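Local coordinates for uncharacterized protein Cgl0159 (Corynebacterium glutamicum, PDB 3FOK) that is of unknown function but adopts a TIM-barrel fold, a scaffold shared by many enzymes, at residues 11-15 against 70-74. Sequence-based numbering, arbitrary orientation.
Sequences FEALR and YELLE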
loop_
_atom_site.group_PDB
_atom_site.type_symbol
_atom_site.label_atom_id
_atom_site.label_comp_id
_atom_site.label_asym_id
_atom_site.label_seq_id
_atom_site.Cartn_x
_atom_site.Cartn_y
_atom_site.Cartn_z
ATOM N N PHE A 11 10.655 -19.055 37.374
ATOM C CA PHE A 11 11.292 -18.405 36.239
ATOM C C PHE A 11 12.046 -19.421 35.399
ATOM O O PHE A 11 12.110 -19.299 34.176
ATOM C CB PHE A 11 12.241 -17.298 36.699
ATOM C CG PHE A 11 11.552 -15.992 36.970
ATOM C CD1 PHE A 11 10.580 -15.518 36.097
ATOM C CD2 PHE A 11 11.879 -15.229 38.084
ATOM C CE1 PHE A 11 9.943 -14.304 36.324
ATOM C CE2 PHE A 11 11.245 -14.006 38.323
ATOM C CZ PHE A 11 10.273 -13.545 37.437
ATOM N N GLU A 12 12.620 -20.426 36.049
ATOM C CA GLU A 12 13.340 -21.449 35.311
ATOM C C GLU A 12 12.334 -22.194 34.440
ATOM O O GLU A 12 12.626 -22.545 33.301
ATOM C CB GLU A 12 14.033 -22.434 36.260
ATOM C CG GLU A 12 14.830 -23.494 35.526
ATOM C CD GLU A 12 15.923 -22.890 34.658
ATOM O OE1 GLU A 12 16.356 -23.551 33.687
ATOM O OE2 GLU A 12 16.360 -21.755 34.954
ATOM N N ALA A 13 11.144 -22.421 34.983
ATOM C CA ALA A 13 10.087 -23.116 34.260
ATOM C C ALA A 13 9.580 -22.270 33.091
ATOM O O ALA A 13 9.329 -22.798 32.008
ATOM C CB ALA A 13 8.939 -23.446 35.207
ATOM N N LEU A 14 9.427 -20.964 33.315
ATOM C CA LEU A 14 8.960 -20.043 32.275
ATOM C C LEU A 14 9.932 -20.020 31.105
ATOM O O LEU A 14 9.540 -20.239 29.964
ATOM C CB LEU A 14 8.803 -18.627 32.846
ATOM C CG LEU A 14 8.624 -17.427 31.900
ATOM C CD1 LEU A 14 7.381 -17.583 31.037
ATOM C CD2 LEU A 14 8.523 -16.156 32.730
ATOM N N ARG A 15 11.200 -19.745 31.393
ATOM C CA ARG A 15 12.225 -19.716 30.353
ATOM C C ARG A 15 12.246 -21.064 29.663
ATOM O O ARG A 15 12.235 -21.162 28.435
ATOM C CB ARG A 15 13.616 -19.476 30.947
ATOM C CG ARG A 15 13.923 -18.063 31.386
ATOM C CD ARG A 15 15.422 -17.925 31.632
ATOM N NE ARG A 15 15.889 -18.770 32.727
ATOM C CZ ARG A 15 15.966 -18.376 33.993
ATOM N NH1 ARG A 15 15.607 -17.145 34.329
ATOM N NH2 ARG A 15 16.400 -19.212 34.925
ATOM N N TYR A 70 12.853 -9.379 34.611
ATOM C CA TYR A 70 12.518 -10.244 35.737
ATOM C C TYR A 70 11.949 -9.440 36.899
ATOM O O TYR A 70 11.005 -9.876 37.556
ATOM C CB TYR A 70 13.744 -11.035 36.177
ATOM C CG TYR A 70 14.131 -12.106 35.184
ATOM C CD1 TYR A 70 13.491 -13.346 35.183
ATOM C CD2 TYR A 70 15.101 -11.863 34.211
ATOM C CE1 TYR A 70 13.813 -14.318 34.234
ATOM C CE2 TYR A 70 15.424 -12.822 33.262
ATOM C CZ TYR A 70 14.779 -14.044 33.277
ATOM O OH TYR A 70 15.096 -14.989 32.331
ATOM N N GLU A 71 12.511 -8.262 37.150
ATOM C CA GLU A 71 12.009 -7.424 38.233
ATOM C C GLU A 71 10.676 -6.821 37.818
ATOM O O GLU A 71 9.790 -6.637 38.645
ATOM C CB GLU A 71 12.983 -6.291 38.562
ATOM C CG GLU A 71 14.386 -6.732 38.905
ATOM C CD GLU A 71 15.196 -5.620 39.546
ATOM O OE1 GLU A 71 14.932 -4.437 39.236
ATOM O OE2 GLU A 71 16.105 -5.931 40.347
ATOM N N LEU A 72 10.541 -6.511 36.534
ATOM C CA LEU A 72 9.303 -5.937 36.026
ATOM C C LEU A 72 8.184 -6.930 36.307
ATOM O O LEU A 72 7.126 -6.561 36.808
ATOM C CB LEU A 72 9.399 -5.687 34.519
ATOM C CG LEU A 72 8.482 -4.622 33.901
ATOM C CD1 LEU A 72 8.423 -4.833 32.396
ATOM C CD2 LEU A 72 7.081 -4.702 34.487
ATOM N N LEU A 73 8.433 -8.198 35.991
ATOM C CA LEU A 73 7.445 -9.244 36.215
ATOM C C LEU A 73 7.129 -9.408 37.700
ATOM O O LEU A 73 5.972 -9.606 38.069
ATOM C CB LEU A 73 7.933 -10.569 35.617
ATOM C CG LEU A 73 7.985 -10.628 34.082
ATOM C CD1 LEU A 73 8.613 -11.939 33.625
ATOM C CD2 LEU A 73 6.582 -10.487 33.519
ATOM N N GLU A 74 8.149 -9.320 38.550
ATOM C CA GLU A 74 7.945 -9.451 39.991
ATOM C C GLU A 74 7.052 -8.319 40.485
ATOM O O GLU A 74 6.064 -8.545 41.186
ATOM C CB GLU A 74 9.280 -9.392 40.740
ATOM C CG GLU A 74 9.618 -10.640 41.551
ATOM C CD GLU A 74 8.539 -11.016 42.556
ATOM O OE1 GLU A 74 8.234 -10.204 43.457
ATOM O OE2 GLU A 74 7.995 -12.133 42.443
#
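Two aromatic rings meet at the centre of this contact between helix 8-20 and helix 69-81. The edge of Y70 points into one face of F11 in a T-shaped stack, with centroids 4.9 Å apart, planes at 90° and F11 CG 3.7 Å from Y70 CD1. Apolar packing extends this patch: L73 CD1 lies 3.8 Å from F11 CE1 and 4.3 Å from L14 CD2, so the leucine of one helix touches residues one turn apart on the other. Helix 69-81 follows the barrel strand 44-48 and leads to its parallel neighbour 87-90, making it the helix of a beta-alpha-beta crossover in the TIM barrel. Helix 8-20 precedes the first barrel strand and packs against helices 69-81 and 92-100. The segment axes stay 13.2 Å apart at an angle of 115°, a gap spanned by side chains, the nearest CA pair, of F11 and Y70, being 8.3 Å apart. L14 and L73 also touch D97 of helix 92-100, the next helix of the barrel, and T237 of a second subunit, which places the contact at a subunit interface. Polar bonding borders the apolar patch: R15 NH1 donates a hydrogen bond to Y70 OH at 3.0 Å, nearly straight at 164°, while R15 NH2 forms a salt bridge with E12 OE2 at 2.5 Å. The guanidinium thus links the carboxylate of its own helix to the phenol of the other, and E12 OE1 forms a second salt bridge, with R16.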